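Local coordinates for protein PA1221 (Pseudomonas aeruginosa, PDB 4DG8) that belongs to the ANL superfamily of AMP-binding enzymes, carries a phosphopantetheine attachment region, and holds adenosine monophosphate in this structure, at residues N307-T312 and I333-A338; E362-G367 and A397-D402. All coordinates share one frame; numbering follows the deposited sequence.

Followed from the N terminus, the chain shows how a nucleotide pocket can be assembled from contacts that follow one another in series. In contact 1, Asn307 and Tyr309 of strand 304-309 meet residues 333-335, closing a 20-residue loop that includes strand 319-322. Contact 2, wholly later along the chain, pairs strand 361-367 with strand 393-406 and encloses helix 378-384 and strand 385-390. The two loops neither nest nor cross. Contact 1 packs the loop leading to strand 337-338 against the end of strand 304-309 in a mixed sheet, whereas contact 2 is strand pairing within an antiparallel sheet. Their centres are about 12 Å apart. Tyr309 meets Asp402 and Pro311 meets Tyr398, and both contacts touch adenosine monophosphate.

Contact 1: N307-T312 and I333-A338; sequences NGYGPT and IPIGKA. With AMP (adenosine monophosphate), chain B.
Asn307 and Ile335 have the nearest CA atoms of the two segments, 5.8 Å apart, yet the bond across runs from a side chain to a backbone carbonyl. Asn307 holds CG anti to its backbone N (chi1 -176°), which sends the amide between the turn at 333-335 and the adenine. Its ND2 donates to Pro334 O at 3.0 Å, approaching from above that carbonyl's plane, 53° out of it. This bond is consistent with the orientation of the amide, whose OD1 accepts from N6 of adenosine monophosphate at 2.8 Å. The same N6 donates to Gly308 O at 2.9 Å, so two acceptors grip the amino group. Pro334 O is thus a second-shell partner, consistent with positioning the amide for the adenine. Ile335 lays its CD1 over one face of the Tyr309 ring, 4.1 Å from the centroid, a CH-pi contact, while the adenine lies at the ring's edge. The Tyr309 hydroxyl is hydrogen-bonded to Asp402 OD2. Farther along, Thr312 OG1 donates to phosphate O3P at 2.7 Å. The sequence NGYGPT matches the conserved GPT-containing core motif of the ANL superfamily, running here from adenine to phosphate along one wall of the nucleotide pocket.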
ATOM      1  N   ASN A 307      -5.136 -14.493   1.945  1.00 17.96           N
ATOM      2  CA  ASN A 307      -5.756 -13.490   1.090  1.00 21.87           C
ATOM      3  C   ASN A 307      -6.000 -12.279   1.996  1.00 18.78           C
ATOM      4  O   ASN A 307      -6.810 -12.348   2.908  1.00 23.18           O
ATOM      5  CB  ASN A 307      -7.085 -14.024   0.517  1.00 20.49           C
ATOM      6  CG  ASN A 307      -7.754 -13.056  -0.465  1.00 21.47           C
ATOM      7  OD1 ASN A 307      -7.200 -12.012  -0.810  1.00 22.93           O
ATOM      8  ND2 ASN A 307      -8.955 -13.425  -0.944  1.00 22.40           N
ATOM      9  N   GLY A 308      -5.218 -11.213   1.809  1.00 18.76           N
ATOM     10  CA  GLY A 308      -5.471  -9.972   2.523  1.00 21.72           C
ATOM     11  C   GLY A 308      -6.301  -8.982   1.722  1.00 20.24           C
ATOM     12  O   GLY A 308      -5.986  -8.698   0.561  1.00 17.63           O
ATOM     13  N   TYR A 309      -7.261  -8.345   2.387  1.00 20.24           N
ATOM     14  CA  TYR A 309      -8.132  -7.368   1.740  1.00 25.27           C
ATOM     15  C   TYR A 309      -8.189  -6.132   2.622  1.00 18.86           C
ATOM     16  O   TYR A 309      -8.287  -6.251   3.843  1.00 18.79           O
ATOM     17  CB  TYR A 309      -9.563  -7.904   1.580  1.00 17.61           C
ATOM     18  CG  TYR A 309     -10.568  -6.767   1.624  1.00 26.72           C
ATOM     19  CD1 TYR A 309     -10.851  -6.030   0.483  1.00 23.40           C
ATOM     20  CD2 TYR A 309     -11.191  -6.391   2.821  1.00 25.49           C
ATOM     21  CE1 TYR A 309     -11.741  -4.981   0.509  1.00 26.02           C
ATOM     22  CE2 TYR A 309     -12.083  -5.331   2.860  1.00 22.99           C
ATOM     23  CZ  TYR A 309     -12.350  -4.625   1.689  1.00 27.68           C
ATOM     24  OH  TYR A 309     -13.222  -3.553   1.680  1.00 26.11           O
ATOM     25  N   GLY A 310      -8.104  -4.952   2.022  1.00 20.50           N
ATOM     26  CA  GLY A 310      -8.457  -3.748   2.750  1.00 22.53           C
ATOM     27  C   GLY A 310      -8.096  -2.489   1.997  1.00 25.44           C
ATOM     28  O   GLY A 310      -7.211  -2.515   1.131  1.00 21.20           O
ATOM     29  N   PRO A 311      -8.755  -1.367   2.332  1.00 24.22           N
ATOM     30  CA  PRO A 311      -8.294  -0.130   1.695  1.00 23.36           C
ATOM     31  C   PRO A 311      -7.271   0.608   2.556  1.00 22.25           C
ATOM     32  O   PRO A 311      -7.086   0.289   3.731  1.00 24.74           O
ATOM     33  CB  PRO A 311      -9.589   0.681   1.561  1.00 20.44           C
ATOM     34  CG  PRO A 311     -10.408   0.250   2.774  1.00 23.57           C
ATOM     35  CD  PRO A 311     -10.016  -1.187   3.075  1.00 27.92           C
ATOM     36  N   THR A 312      -6.677   1.650   1.995  1.00 23.43           N
ATOM     37  CA  THR A 312      -5.611   2.391   2.672  1.00 25.00           C
ATOM     38  C   THR A 312      -6.139   3.167   3.893  1.00 20.67           C
ATOM     39  O   THR A 312      -5.441   3.313   4.901  1.00 22.55           O
ATOM     40  CB  THR A 312      -4.899   3.334   1.661  1.00 28.63           C
ATOM     41  OG1 THR A 312      -4.355   2.554   0.583  1.00 25.47           O
ATOM     42  CG2 THR A 312      -3.786   4.159   2.329  1.00 14.90           C
ATOM     43  N   ILE A 333     -11.652 -17.026  -3.644  1.00 22.29           N
ATOM     44  CA  ILE A 333     -11.060 -17.224  -2.317  1.00 26.54           C
ATOM     45  C   ILE A 333     -11.682 -16.223  -1.353  1.00 29.44           C
ATOM     46  O   ILE A 333     -11.648 -15.019  -1.624  1.00 20.87           O
ATOM     47  CB  ILE A 333      -9.542 -16.956  -2.325  1.00 20.26           C
ATOM     48  CG1 ILE A 333      -8.841 -17.788  -3.409  1.00 23.26           C
ATOM     49  CG2 ILE A 333      -8.939 -17.206  -0.935  1.00 15.67           C
ATOM     50  CD1 ILE A 333      -9.028 -19.294  -3.257  1.00 26.47           C
ATOM     51  N   PRO A 334     -12.252 -16.706  -0.226  1.00 25.25           N
ATOM     52  CA  PRO A 334     -12.812 -15.785   0.775  1.00 23.26           C
ATOM     53  C   PRO A 334     -11.791 -14.720   1.154  1.00 26.31           C
ATOM     54  O   PRO A 334     -10.574 -14.973   1.045  1.00 21.79           O
ATOM     55  CB  PRO A 334     -13.074 -16.697   1.988  1.00 29.78           C
ATOM     56  CG  PRO A 334     -13.295 -18.065   1.403  1.00 30.83           C
ATOM     57  CD  PRO A 334     -12.383 -18.121   0.175  1.00 30.37           C
ATOM     58  N   ILE A 335     -12.269 -13.528   1.519  1.00 25.74           N
ATOM     59  CA  ILE A 335     -11.398 -12.516   2.115  1.00 24.98           C
ATOM     60  C   ILE A 335     -11.465 -12.634   3.636  1.00 32.45           C
ATOM     61  O   ILE A 335     -10.803 -11.897   4.366  1.00 30.96           O
ATOM     62  CB  ILE A 335     -11.707 -11.072   1.646  1.00 27.44           C
ATOM     63  CG1 ILE A 335     -13.148 -10.664   1.983  1.00 26.54           C
ATOM     64  CG2 ILE A 335     -11.409 -10.932   0.145  1.00 18.63           C
ATOM     65  CD1 ILE A 335     -13.521  -9.222   1.535  1.00 21.69           C
ATOM     66  N   GLY A 336     -12.244 -13.606   4.098  1.00 29.31           N
ATOM     67  CA  GLY A 336     -12.231 -14.008   5.498  1.00 20.74           C
ATOM     68  C   GLY A 336     -12.906 -13.106   6.514  1.00 24.34           C
ATOM     69  O   GLY A 336     -14.073 -12.721   6.353  1.00 25.24           O
ATOM     70  N   LYS A 337     -12.184 -12.800   7.590  1.00 27.33           N
ATOM     71  CA  LYS A 337     -12.755 -12.037   8.698  1.00 30.60           C
ATOM     72  C   LYS A 337     -11.843 -10.889   9.123  1.00 27.37           C
ATOM     73  O   LYS A 337     -10.690 -10.814   8.698  1.00 34.89           O
ATOM     74  CB  LYS A 337     -13.043 -12.968   9.882  1.00 32.85           C
ATOM     75  CG  LYS A 337     -14.067 -14.068   9.579  1.00 41.60           C
ATOM     76  CD  LYS A 337     -14.164 -15.090  10.723  1.00 42.34           C
ATOM     77  CE  LYS A 337     -15.199 -16.179  10.437  1.00 50.90           C
ATOM     78  NZ  LYS A 337     -15.181 -17.274  11.471  1.00 52.30           N
ATOM     79  N   ALA A 338     -12.370  -9.997   9.961  1.00 29.08           N
ATOM     80  CA  ALA A 338     -11.619  -8.861  10.498  1.00 29.20           C
ATOM     81  C   ALA A 338     -10.290  -9.268  11.146  1.00 26.86           C
ATOM     82  O   ALA A 338     -10.227 -10.207  11.930  1.00 22.71           O
ATOM     83  CB  ALA A 338     -12.482  -8.094  11.522  1.00 22.99           C
TER
HETATM   84  P   AMP B 701      -5.483   0.130  -1.729  1.00 26.02           P
HETATM   85  O1P AMP B 701      -4.595   0.806  -2.752  1.00 21.91           O
HETATM   86  O2P AMP B 701      -4.865  -0.907  -0.801  1.00 21.46           O
HETATM   87  O3P AMP B 701      -6.138   1.239  -0.926  1.00 18.74           O
HETATM   88  O5' AMP B 701      -6.745  -0.505  -2.458  1.00 23.28           O
HETATM   89  C5' AMP B 701      -7.848  -0.975  -1.708  1.00 19.44           C
HETATM   90  C4' AMP B 701      -8.899  -1.588  -2.592  1.00 26.58           C
HETATM   91  O4' AMP B 701      -8.323  -2.665  -3.378  1.00 25.16           O
HETATM   92  C3' AMP B 701     -10.066  -2.236  -1.870  1.00 27.62           C
HETATM   93  O3' AMP B 701     -11.041  -1.292  -1.443  1.00 25.55           O
HETATM   94  C2' AMP B 701     -10.580  -3.233  -2.899  1.00 26.56           C
HETATM   95  O2' AMP B 701     -11.363  -2.570  -3.886  1.00 24.71           O
HETATM   96  C1' AMP B 701      -9.275  -3.700  -3.549  1.00 22.01           C
HETATM   97  N9  AMP B 701      -8.748  -4.932  -2.916  1.00 25.49           N
HETATM   98  C8  AMP B 701      -7.730  -4.964  -2.023  1.00 23.02           C
HETATM   99  N7  AMP B 701      -7.465  -6.228  -1.612  1.00 22.04           N
HETATM  100  C5  AMP B 701      -8.327  -7.047  -2.232  1.00 26.91           C
HETATM  101  C6  AMP B 701      -8.591  -8.513  -2.243  1.00 23.79           C
HETATM  102  N6  AMP B 701      -7.867  -9.357  -1.487  1.00 20.51           N
HETATM  103  N1  AMP B 701      -9.583  -8.977  -3.041  1.00 28.59           N
HETATM  104  C2  AMP B 701     -10.306  -8.128  -3.802  1.00 23.97           C
HETATM  105  N3  AMP B 701     -10.118  -6.793  -3.841  1.00 22.74           N
HETATM  106  C4  AMP B 701      -9.164  -6.191  -3.097  1.00 23.44           C

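Contact 2: E362-G367 and A397-D402. With AMP (adenosine monophosphate), chain B.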
ATOM      1  N   GLU A 362     -22.456  -3.506   1.490  1.00 36.20           N
ATOM      2  CA  GLU A 362     -21.202  -2.774   1.483  1.00 31.05           C
ATOM      3  C   GLU A 362     -20.415  -3.035   2.770  1.00 29.42           C
ATOM      4  O   GLU A 362     -20.982  -3.048   3.874  1.00 30.70           O
ATOM      5  CB  GLU A 362     -21.455  -1.280   1.298  1.00 34.56           C
ATOM      6  CG  GLU A 362     -20.203  -0.437   1.446  1.00 40.62           C
ATOM      7  CD  GLU A 362     -20.490   1.052   1.419  1.00 45.36           C
ATOM      8  OE1 GLU A 362     -21.676   1.444   1.522  1.00 46.75           O
ATOM      9  OE2 GLU A 362     -19.522   1.828   1.285  1.00 44.42           O
ATOM     10  N   ILE A 363     -19.113  -3.263   2.612  1.00 28.40           N
ATOM     11  CA  ILE A 363     -18.213  -3.460   3.739  1.00 32.35           C
ATOM     12  C   ILE A 363     -17.968  -2.138   4.460  1.00 32.71           C
ATOM     13  O   ILE A 363     -17.656  -1.123   3.835  1.00 33.80           O
ATOM     14  CB  ILE A 363     -16.863  -4.045   3.293  1.00 25.45           C
ATOM     15  CG1 ILE A 363     -17.037  -5.433   2.680  1.00 26.18           C
ATOM     16  CG2 ILE A 363     -15.901  -4.149   4.471  1.00 19.78           C
ATOM     17  CD1 ILE A 363     -15.713  -5.977   2.094  1.00 28.74           C
ATOM     18  N   VAL A 364     -18.133  -2.159   5.777  1.00 29.10           N
ATOM     19  CA  VAL A 364     -17.871  -1.007   6.627  1.00 27.71           C
ATOM     20  C   VAL A 364     -16.890  -1.418   7.717  1.00 31.27           C
ATOM     21  O   VAL A 364     -17.081  -2.438   8.372  1.00 28.67           O
ATOM     22  CB  VAL A 364     -19.167  -0.517   7.303  1.00 29.51           C
ATOM     23  CG1 VAL A 364     -18.866   0.633   8.247  1.00 33.17           C
ATOM     24  CG2 VAL A 364     -20.204  -0.126   6.242  1.00 33.47           C
ATOM     25  N   ALA A 365     -15.845  -0.623   7.908  1.00 33.21           N
ATOM     26  CA  ALA A 365     -14.764  -0.986   8.809  1.00 26.54           C
ATOM     27  C   ALA A 365     -14.737  -0.071  10.017  1.00 28.73           C
ATOM     28  O   ALA A 365     -14.979   1.128   9.908  1.00 31.45           O
ATOM     29  CB  ALA A 365     -13.422  -0.927   8.081  1.00 24.14           C
ATOM     30  N   PHE A 366     -14.429  -0.652  11.164  1.00 28.02           N
ATOM     31  CA  PHE A 366     -14.306   0.069  12.421  1.00 27.48           C
ATOM     32  C   PHE A 366     -12.968  -0.280  13.033  1.00 22.63           C
ATOM     33  O   PHE A 366     -12.369  -1.320  12.713  1.00 31.93           O
ATOM     34  CB  PHE A 366     -15.362  -0.412  13.432  1.00 26.43           C
ATOM     35  CG  PHE A 366     -16.779  -0.267  12.979  1.00 28.95           C
ATOM     36  CD1 PHE A 366     -17.538   0.818  13.386  1.00 32.68           C
ATOM     37  CD2 PHE A 366     -17.382  -1.250  12.201  1.00 29.43           C
ATOM     38  CE1 PHE A 366     -18.870   0.951  12.992  1.00 25.03           C
ATOM     39  CE2 PHE A 366     -18.708  -1.135  11.805  1.00 30.31           C
ATOM     40  CZ  PHE A 366     -19.459  -0.030  12.198  1.00 23.96           C
ATOM     41  N   GLY A 367     -12.554   0.526  14.000  1.00 30.13           N
ATOM     42  CA  GLY A 367     -11.429   0.138  14.824  1.00 26.89           C
ATOM     43  C   GLY A 367     -10.123   0.874  14.660  1.00 26.85           C
ATOM     44  O   GLY A 367     -10.047   2.002  14.136  1.00 23.57           O
ATOM     45  N   ALA A 397     -16.413   4.897  11.774  1.00 22.09           N
ATOM     46  CA  ALA A 397     -16.442   3.872  10.737  1.00 32.78           C
ATOM     47  C   ALA A 397     -16.085   4.430   9.354  1.00 30.56           C
ATOM     48  O   ALA A 397     -16.361   5.589   9.037  1.00 34.18           O
ATOM     49  CB  ALA A 397     -17.826   3.215  10.697  1.00 27.86           C
ATOM     50  N   TYR A 398     -15.465   3.588   8.541  1.00 35.90           N
ATOM     51  CA  TYR A 398     -15.150   3.908   7.159  1.00 32.88           C
ATOM     52  C   TYR A 398     -15.939   2.994   6.224  1.00 37.62           C
ATOM     53  O   TYR A 398     -15.799   1.762   6.274  1.00 27.77           O
ATOM     54  CB  TYR A 398     -13.642   3.764   6.893  1.00 31.64           C
ATOM     55  CG  TYR A 398     -13.275   4.016   5.448  1.00 29.35           C
ATOM     56  CD1 TYR A 398     -13.261   5.308   4.926  1.00 33.46           C
ATOM     57  CD2 TYR A 398     -12.977   2.961   4.590  1.00 24.28           C
ATOM     58  CE1 TYR A 398     -12.951   5.545   3.580  1.00 30.67           C
ATOM     59  CE2 TYR A 398     -12.655   3.189   3.254  1.00 24.49           C
ATOM     60  CZ  TYR A 398     -12.640   4.489   2.755  1.00 31.66           C
ATOM     61  OH  TYR A 398     -12.318   4.727   1.426  1.00 34.52           O
ATOM     62  N   ARG A 399     -16.780   3.604   5.391  1.00 42.13           N
ATOM     63  CA  ARG A 399     -17.478   2.899   4.317  1.00 42.75           C
ATOM     64  C   ARG A 399     -16.541   2.729   3.121  1.00 34.44           C
ATOM     65  O   ARG A 399     -16.102   3.711   2.524  1.00 34.13           O
ATOM     66  CB  ARG A 399     -18.713   3.694   3.890  1.00 45.97           C
ATOM     67  CG  ARG A 399     -19.710   3.919   5.008  1.00 51.92           C
ATOM     68  CD  ARG A 399     -20.808   4.885   4.591  1.00 57.98           C
ATOM     69  NE  ARG A 399     -21.628   4.363   3.504  1.00 61.89           N
ATOM     70  CZ  ARG A 399     -22.809   4.872   3.152  1.00 74.74           C
ATOM     71  NH1 ARG A 399     -23.304   5.915   3.812  1.00 72.00           N
ATOM     72  NH2 ARG A 399     -23.498   4.339   2.146  1.00 74.81           N
ATOM     73  N   THR A 400     -16.257   1.482   2.761  1.00 29.93           N
ATOM     74  CA  THR A 400     -15.192   1.186   1.811  1.00 31.61           C
ATOM     75  C   THR A 400     -15.556   1.399   0.338  1.00 27.74           C
ATOM     76  O   THR A 400     -14.669   1.593  -0.508  1.00 22.59           O
ATOM     77  CB  THR A 400     -14.731  -0.279   1.947  1.00 30.96           C
ATOM     78  OG1 THR A 400     -15.862  -1.127   1.757  1.00 28.29           O
ATOM     79  CG2 THR A 400     -14.108  -0.552   3.321  1.00 22.92           C
ATOM     80  N   GLY A 401     -16.848   1.323   0.036  1.00 23.65           N
ATOM     81  CA  GLY A 401     -17.301   1.235  -1.346  1.00 32.04           C
ATOM     82  C   GLY A 401     -17.093  -0.161  -1.937  1.00 36.46           C
ATOM     83  O   GLY A 401     -17.316  -0.392  -3.131  1.00 33.64           O
ATOM     84  N   ASP A 402     -16.654  -1.104  -1.110  1.00 33.33           N
ATOM     85  CA  ASP A 402     -16.527  -2.488  -1.559  1.00 27.01           C
ATOM     86  C   ASP A 402     -17.798  -3.294  -1.245  1.00 32.20           C
ATOM     87  O   ASP A 402     -18.375  -3.189  -0.159  1.00 38.11           O
ATOM     88  CB  ASP A 402     -15.289  -3.157  -0.944  1.00 28.10           C
ATOM     89  CG  ASP A 402     -13.992  -2.573  -1.462  1.00 27.42           C
ATOM     90  OD1 ASP A 402     -13.873  -2.342  -2.689  1.00 22.81           O
ATOM     91  OD2 ASP A 402     -13.083  -2.351  -0.643  1.00 25.49           O
TER
HETATM   92  P   AMP B 701      -5.483   0.130  -1.729  1.00 26.02           P
HETATM   93  O1P AMP B 701      -4.595   0.806  -2.752  1.00 21.91           O
HETATM   94  O2P AMP B 701      -4.865  -0.907  -0.801  1.00 21.46           O
HETATM   95  O3P AMP B 701      -6.138   1.239  -0.926  1.00 18.74           O
HETATM   96  O5' AMP B 701      -6.745  -0.505  -2.458  1.00 23.28           O
HETATM   97  C5' AMP B 701      -7.848  -0.975  -1.708  1.00 19.44           C
HETATM   98  C4' AMP B 701      -8.899  -1.588  -2.592  1.00 26.58           C
HETATM   99  O4' AMP B 701      -8.323  -2.665  -3.378  1.00 25.16           O
HETATM  100  C3' AMP B 701     -10.066  -2.236  -1.870  1.00 27.62           C
HETATM  101  O3' AMP B 701     -11.041  -1.292  -1.443  1.00 25.55           O
HETATM  102  C2' AMP B 701     -10.580  -3.233  -2.899  1.00 26.56           C
HETATM  103  O2' AMP B 701     -11.363  -2.570  -3.886  1.00 24.71           O
HETATM  104  C1' AMP B 701      -9.275  -3.700  -3.549  1.00 22.01           C
HETATM  105  N9  AMP B 701      -8.748  -4.932  -2.916  1.00 25.49           N
HETATM  106  C8  AMP B 701      -7.730  -4.964  -2.023  1.00 23.02           C
HETATM  107  N7  AMP B 701      -7.465  -6.228  -1.612  1.00 22.04           N
HETATM  108  C5  AMP B 701      -8.327  -7.047  -2.232  1.00 26.91           C
HETATM  109  C6  AMP B 701      -8.591  -8.513  -2.243  1.00 23.79           C
HETATM  110  N6  AMP B 701      -7.867  -9.357  -1.487  1.00 20.51           N
HETATM  111  N1  AMP B 701      -9.583  -8.977  -3.041  1.00 28.59           N
HETATM  112  C2  AMP B 701     -10.306  -8.128  -3.802  1.00 23.97           C
HETATM  113  N3  AMP B 701     -10.118  -6.793  -3.841  1.00 22.74           N
HETATM  114  C4  AMP B 701      -9.164  -6.191  -3.097  1.00 23.44           C
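Ala365 and Tyr398 form an antiparallel hydrogen-bonded pair, each backbone N reaching the other's O at 2.9 Å, and the tight part of the contact runs from here toward Asp402. Ile363 is held at both polar backbone atoms. Its N donates to Asp402 O at 2.9 Å, and its O accepts from Thr400 N at 3.1 Å and from Thr400 OG1 at 2.7 Å. The hydroxyl takes up that second bond from the position between backbone N and carbonyl carbon (chi1 57°), and it also accepts from Asp402 N, an ST turn just ahead of the ligand-binding Asp402. On the face carrying Val364, Ala397 and Arg399, Val364 CG1 packs on Ala397 CB, and the Phe366 ring leans obliquely on the same methyl.

The solvent end of that face is looser. Glu362, extended beyond CG, secures Gly401 N through OE2 at 3.0 Å, but its OE1 makes only a weak salt bridge with Arg399 NH2 at 3.5 Å, with carboxylate and guanidinium planes 56° apart.

Beyond the turn, Asp402 OD1 accepts from ribose O2' at 2.8 Å and forms a salt bridge with Arg417; OD2 lies too close to O3' for its geometry to be relied on. The RTGD sequence here matches a conserved ANL core motif, and the chemistry of the contact is consistent with strand pairing and the ST turn setting the Asp402 carboxylate towards the ribose hydroxyls.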